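Local coordinates for protein berberine bridge enzyme-like 28 (Arabidopsis thaliana, PDB 5D79) that binds FAD as an oxidoreductase of the berberine bridge enzyme-like family and takes part in adaptation to salt stress, at residues Phe285-Val298 and Leu388-Pro402. Residues are numbered along the deposited sequence; the frame is centred on the assembly and turned at random.
Sequences FIRTTLERSNKNAV and LEAPEARLGKIILTP
R292 keeps CG beside its backbone N (chi1 -69°) and bends at chi2 (-71°), which turns its guanidinium back over the loop from L388 to R394; R287 leaves its strand with CG anti to N (chi1 155°) and bends at chi3, bringing its head alongside T401. Between them, strand 284-292, the middle of seven in the antiparallel sheet of this FAD-linked oxidoreductase, runs antiparallel to its neighbour 396-402. Two hydrogen-bonded pairs, T288 with L400 and L290 with I398, flank the non-hydrogen-bonded pair T289–I399. On the face of T288, L290, I398 and L400, helix 263-276 packs against the sheet through W273 and I270. On the face of T289 and I399, the R287 side chain, about 5 Å from the bound FAD, gives NH2 to T401 OG1 at 2.6 Å, while I399 CG2 lies over one face of its guanidinium and Y188 adjoins R287 and T401. At the far end L388 CD1 presses tightly on L290 CB at 3.4 Å, and V298 CG2 meets E389 CG. R292 grips L388 O side-on with NE and NH2, the latter at 3.1 Å on a lone pair; R394 CA sits over the centre of its guanidinium, and NH1 reaches N296 OD1 at 2.9 Å.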
loop_
_atom_site.group_PDB
_atom_site.type_symbol
_atom_site.label_atom_id
_atom_site.label_comp_id
_atom_site.label_asym_id
_atom_site.label_seq_id
_atom_site.Cartn_x
_atom_site.Cartn_y
_atom_site.Cartn_z
ATOM N N PHE A 285 -17.371 8.388 -3.487
ATOM C CA PHE A 285 -16.026 8.529 -2.957
ATOM C C PHE A 285 -15.547 9.948 -3.183
ATOM O O PHE A 285 -15.452 10.372 -4.325
ATOM C CB PHE A 285 -15.075 7.538 -3.643
ATOM C CG PHE A 285 -13.625 7.700 -3.252
ATOM C CD1 PHE A 285 -13.130 7.104 -2.105
ATOM C CD2 PHE A 285 -12.754 8.443 -4.041
ATOM C CE1 PHE A 285 -11.792 7.251 -1.750
ATOM C CE2 PHE A 285 -11.417 8.588 -3.690
ATOM C CZ PHE A 285 -10.940 7.988 -2.545
ATOM N N ILE A 286 -15.251 10.678 -2.110
ATOM C CA ILE A 286 -14.753 12.048 -2.228
ATOM C C ILE A 286 -13.447 12.271 -1.450
ATOM O O ILE A 286 -13.437 12.333 -0.216
ATOM C CB ILE A 286 -15.790 13.093 -1.729
ATOM C CG1 ILE A 286 -17.219 12.589 -1.864
ATOM C CG2 ILE A 286 -15.631 14.427 -2.462
ATOM C CD1 ILE A 286 -18.184 13.493 -1.177
ATOM N N ARG A 287 -12.360 12.425 -2.190
ATOM C CA ARG A 287 -11.032 12.662 -1.628
ATOM C C ARG A 287 -10.614 14.146 -1.703
ATOM O O ARG A 287 -10.972 14.867 -2.632
ATOM C CB ARG A 287 -10.004 11.774 -2.350
ATOM C CG ARG A 287 -8.558 12.294 -2.334
ATOM C CD ARG A 287 -7.546 11.251 -2.821
ATOM N NE ARG A 287 -7.542 10.057 -1.969
ATOM C CZ ARG A 287 -6.909 8.928 -2.274
ATOM N NH1 ARG A 287 -6.225 8.842 -3.413
ATOM N NH2 ARG A 287 -6.962 7.887 -1.457
ATOM N N THR A 288 -9.870 14.597 -0.701
ATOM C CA THR A 288 -9.333 15.941 -0.674
ATOM C C THR A 288 -7.813 15.859 -0.654
ATOM O O THR A 288 -7.222 15.200 0.205
ATOM C CB THR A 288 -9.840 16.735 0.561
ATOM O OG1 THR A 288 -11.268 16.897 0.494
ATOM C CG2 THR A 288 -9.180 18.104 0.643
ATOM N N THR A 289 -7.173 16.505 -1.614
ATOM C CA THR A 289 -5.723 16.555 -1.620
ATOM C C THR A 289 -5.244 17.993 -1.553
ATOM O O THR A 289 -5.614 18.834 -2.369
ATOM C CB THR A 289 -5.132 15.896 -2.867
ATOM O OG1 THR A 289 -5.740 14.612 -3.059
ATOM C CG2 THR A 289 -3.607 15.752 -2.724
ATOM N N LEU A 290 -4.418 18.271 -0.566
ATOM C CA LEU A 290 -3.756 19.547 -0.482
ATOM C C LEU A 290 -2.356 19.416 -1.070
ATOM O O LEU A 290 -1.589 18.538 -0.673
ATOM C CB LEU A 290 -3.702 20.007 0.962
ATOM C CG LEU A 290 -5.050 20.044 1.657
ATOM C CD1 LEU A 290 -4.868 20.658 3.032
ATOM C CD2 LEU A 290 -6.009 20.854 0.843
ATOM N N GLU A 291 -2.030 20.278 -2.027
ATOM C CA GLU A 291 -0.777 20.165 -2.767
ATOM C C GLU A 291 -0.554 21.407 -3.618
ATOM O O GLU A 291 -1.411 22.281 -3.667
ATOM C CB GLU A 291 -0.794 18.930 -3.662
ATOM C CG GLU A 291 -1.846 19.044 -4.726
ATOM C CD GLU A 291 -1.870 17.873 -5.647
ATOM O OE1 GLU A 291 -1.093 16.928 -5.423
ATOM O OE2 GLU A 291 -2.669 17.902 -6.599
ATOM N N ARG A 292 0.593 21.474 -4.290
ATOM C CA ARG A 292 0.866 22.545 -5.245
ATOM C C ARG A 292 0.098 22.366 -6.542
ATOM O O ARG A 292 -0.186 21.244 -6.961
ATOM C CB ARG A 292 2.356 22.624 -5.582
ATOM C CG ARG A 292 3.248 23.098 -4.473
ATOM C CD ARG A 292 3.086 24.579 -4.161
ATOM N NE ARG A 292 3.818 24.890 -2.939
ATOM C CZ ARG A 292 5.069 25.336 -2.913
ATOM N NH1 ARG A 292 5.716 25.559 -4.053
ATOM N NH2 ARG A 292 5.666 25.574 -1.751
ATOM N N SER A 293 -0.217 23.488 -7.180
ATOM C CA SER A 293 -0.774 23.482 -8.525
ATOM C C SER A 293 0.316 23.798 -9.548
ATOM O O SER A 293 1.423 24.193 -9.180
ATOM C CB SER A 293 -1.921 24.489 -8.637
ATOM O OG SER A 293 -1.467 25.808 -8.400
ATOM N N ASN A 294 -0.011 23.625 -10.829
ATOM C CA ASN A 294 0.906 23.947 -11.930
ATOM C C ASN A 294 1.398 25.388 -11.857
ATOM O O ASN A 294 2.490 25.709 -12.323
ATOM C CB ASN A 294 0.237 23.716 -13.294
ATOM C CG ASN A 294 -0.678 22.497 -13.309
ATOM O OD1 ASN A 294 -0.572 21.610 -12.458
ATOM N ND2 ASN A 294 -1.583 22.451 -14.286
ATOM N N LYS A 295 0.573 26.250 -11.274
ATOM C CA LYS A 295 0.908 27.652 -11.111
ATOM C C LYS A 295 1.651 27.885 -9.799
ATOM O O LYS A 295 1.694 29.005 -9.291
ATOM C CB LYS A 295 -0.360 28.506 -11.172
ATOM C CG LYS A 295 -1.059 28.487 -12.536
ATOM C CD LYS A 295 -2.336 29.323 -12.517
ATOM C CE LYS A 295 -2.638 29.934 -13.873
ATOM N NZ LYS A 295 -3.027 31.369 -13.727
ATOM N N ASN A 296 2.226 26.812 -9.259
ATOM C CA ASN A 296 3.096 26.868 -8.079
ATOM C C ASN A 296 2.461 27.540 -6.856
ATOM O O ASN A 296 3.118 28.291 -6.132
ATOM C CB ASN A 296 4.408 27.576 -8.433
ATOM C CG ASN A 296 5.527 27.255 -7.460
ATOM O OD1 ASN A 296 5.556 26.181 -6.850
ATOM N ND2 ASN A 296 6.457 28.188 -7.308
ATOM N N ALA A 297 1.183 27.254 -6.625
ATOM C CA ALA A 297 0.486 27.739 -5.441
ATOM C C ALA A 297 -0.314 26.610 -4.796
ATOM O O ALA A 297 -0.742 25.673 -5.468
ATOM C CB ALA A 297 -0.417 28.897 -5.793
ATOM N N VAL A 298 -0.503 26.701 -3.487
ATOM C CA VAL A 298 -1.269 25.704 -2.760
ATOM C C VAL A 298 -2.744 25.770 -3.151
ATOM O O VAL A 298 -3.335 26.850 -3.256
ATOM C CB VAL A 298 -1.113 25.891 -1.239
ATOM C CG1 VAL A 298 -1.833 24.793 -0.474
ATOM C CG2 VAL A 298 0.349 25.911 -0.876
ATOM N N LEU A 388 2.347 23.712 3.547
ATOM C CA LEU A 388 2.558 23.315 2.160
ATOM C C LEU A 388 3.121 24.454 1.304
ATOM O O LEU A 388 3.633 24.226 0.208
ATOM C CB LEU A 388 1.252 22.796 1.556
ATOM C CG LEU A 388 0.909 21.342 1.889
ATOM C CD1 LEU A 388 -0.569 21.114 1.739
ATOM C CD2 LEU A 388 1.675 20.397 0.987
ATOM N N GLU A 389 3.040 25.679 1.809
ATOM C CA GLU A 389 3.660 26.815 1.140
ATOM C C GLU A 389 5.189 26.790 1.277
ATOM O O GLU A 389 5.885 27.584 0.639
ATOM C CB GLU A 389 3.107 28.123 1.696
ATOM C CG GLU A 389 1.594 28.145 1.821
ATOM C CD GLU A 389 1.066 29.467 2.366
ATOM O OE1 GLU A 389 1.871 30.268 2.890
ATOM O OE2 GLU A 389 -0.156 29.710 2.267
ATOM N N ALA A 390 5.699 25.888 2.116
ATOM C CA ALA A 390 7.141 25.738 2.342
ATOM C C ALA A 390 7.859 25.354 1.055
ATOM O O ALA A 390 7.312 24.610 0.245
ATOM C CB ALA A 390 7.405 24.697 3.424
ATOM N N PRO A 391 9.089 25.865 0.862
ATOM C CA PRO A 391 9.812 25.608 -0.385
ATOM C C PRO A 391 10.023 24.121 -0.598
ATOM O O PRO A 391 9.855 23.637 -1.716
ATOM C CB PRO A 391 11.153 26.326 -0.178
ATOM C CG PRO A 391 10.924 27.290 0.936
ATOM C CD PRO A 391 9.897 26.654 1.813
ATOM N N GLU A 392 10.363 23.411 0.475
ATOM C CA GLU A 392 10.665 21.985 0.393
ATOM C C GLU A 392 9.376 21.141 0.285
ATOM O O GLU A 392 9.427 19.927 0.104
ATOM C CB GLU A 392 11.543 21.554 1.591
ATOM C CG GLU A 392 10.865 21.432 2.968
ATOM C CD GLU A 392 10.751 22.749 3.734
ATOM O OE1 GLU A 392 10.979 23.816 3.136
ATOM O OE2 GLU A 392 10.420 22.714 4.944
ATOM N N ALA A 393 8.219 21.793 0.353
ATOM C CA ALA A 393 6.948 21.097 0.148
ATOM C C ALA A 393 6.392 21.266 -1.273
ATOM O O ALA A 393 5.193 21.076 -1.489
ATOM C CB ALA A 393 5.919 21.573 1.166
ATOM N N ARG A 394 7.251 21.626 -2.228
ATOM C CA ARG A 394 6.821 21.844 -3.609
ATOM C C ARG A 394 6.278 20.571 -4.247
ATOM O O ARG A 394 5.340 20.626 -5.048
ATOM C CB ARG A 394 7.962 22.392 -4.478
ATOM C CG ARG A 394 7.466 22.869 -5.843
ATOM C CD ARG A 394 8.560 23.481 -6.686
ATOM N NE ARG A 394 9.602 22.511 -7.031
ATOM C CZ ARG A 394 9.575 21.719 -8.104
ATOM N NH1 ARG A 394 8.545 21.768 -8.940
ATOM N NH2 ARG A 394 10.575 20.872 -8.338
ATOM N N LEU A 395 6.860 19.425 -3.904
ATOM C CA LEU A 395 6.351 18.158 -4.426
ATOM C C LEU A 395 5.730 17.303 -3.327
ATOM O O LEU A 395 5.683 16.082 -3.423
ATOM C CB LEU A 395 7.457 17.387 -5.137
ATOM C CG LEU A 395 8.075 18.081 -6.355
ATOM C CD1 LEU A 395 8.896 17.080 -7.152
ATOM C CD2 LEU A 395 7.009 18.723 -7.220
ATOM N N GLY A 396 5.224 17.969 -2.298
ATOM C CA GLY A 396 4.589 17.300 -1.181
ATOM C C GLY A 396 3.073 17.311 -1.241
ATOM O O GLY A 396 2.467 18.136 -1.912
ATOM N N LYS A 397 2.462 16.377 -0.525
ATOM C CA LYS A 397 1.016 16.220 -0.523
ATOM C C LYS A 397 0.479 15.921 0.883
ATOM O O LYS A 397 1.128 15.232 1.679
ATOM C CB LYS A 397 0.600 15.091 -1.483
ATOM C CG LYS A 397 1.218 15.167 -2.864
ATOM C CD LYS A 397 0.556 14.225 -3.859
ATOM C CE LYS A 397 1.079 14.517 -5.267
ATOM N NZ LYS A 397 0.396 13.749 -6.340
ATOM N N ILE A 398 -0.708 16.445 1.182
ATOM C CA ILE A 398 -1.490 15.946 2.313
ATOM C C ILE A 398 -2.825 15.452 1.764
ATOM O O ILE A 398 -3.602 16.218 1.202
ATOM C CB ILE A 398 -1.660 17.014 3.397
ATOM C CG1 ILE A 398 -0.313 17.233 4.083
ATOM C CG2 ILE A 398 -2.693 16.590 4.429
ATOM C CD1 ILE A 398 -0.244 18.481 4.921
ATOM N N ILE A 399 -3.047 14.148 1.878
ATOM C CA ILE A 399 -4.140 13.484 1.185
ATOM C C ILE A 399 -5.159 12.946 2.174
ATOM O O ILE A 399 -4.825 12.135 3.025
ATOM C CB ILE A 399 -3.622 12.316 0.295
ATOM C CG1 ILE A 399 -2.407 12.752 -0.532
ATOM C CG2 ILE A 399 -4.716 11.821 -0.644
ATOM C CD1 ILE A 399 -1.507 11.603 -0.957
ATOM N N LEU A 400 -6.404 13.390 2.052
ATOM C CA LEU A 400 -7.457 12.968 2.962
ATOM C C LEU A 400 -8.396 11.984 2.257
ATOM O O LEU A 400 -9.091 12.338 1.305
ATOM C CB LEU A 400 -8.238 14.183 3.507
ATOM C CG LEU A 400 -7.590 15.077 4.577
ATOM C CD1 LEU A 400 -6.364 15.800 4.055
ATOM C CD2 LEU A 400 -8.588 16.082 5.086
ATOM N N THR A 401 -8.399 10.749 2.752
ATOM C CA THR A 401 -9.145 9.647 2.161
ATOM C C THR A 401 -10.308 9.225 3.055
ATOM O O THR A 401 -10.096 8.748 4.162
ATOM C CB THR A 401 -8.216 8.455 1.909
ATOM O OG1 THR A 401 -7.220 8.853 0.966
ATOM C CG2 THR A 401 -8.968 7.274 1.340
ATOM N N PRO A 402 -11.550 9.379 2.561
ATOM C CA PRO A 402 -12.717 9.134 3.414
ATOM C C PRO A 402 -12.952 7.649 3.705
ATOM O O PRO A 402 -12.902 6.817 2.802
ATOM C CB PRO A 402 -13.862 9.718 2.589
ATOM C CG PRO A 402 -13.433 9.457 1.163
ATOM C CD PRO A 402 -11.930 9.618 1.158
HETATM O O HOH W 1 2.717 19.625 -4.312
HETATM O O HOH W 2 2.353 22.835 -1.538
#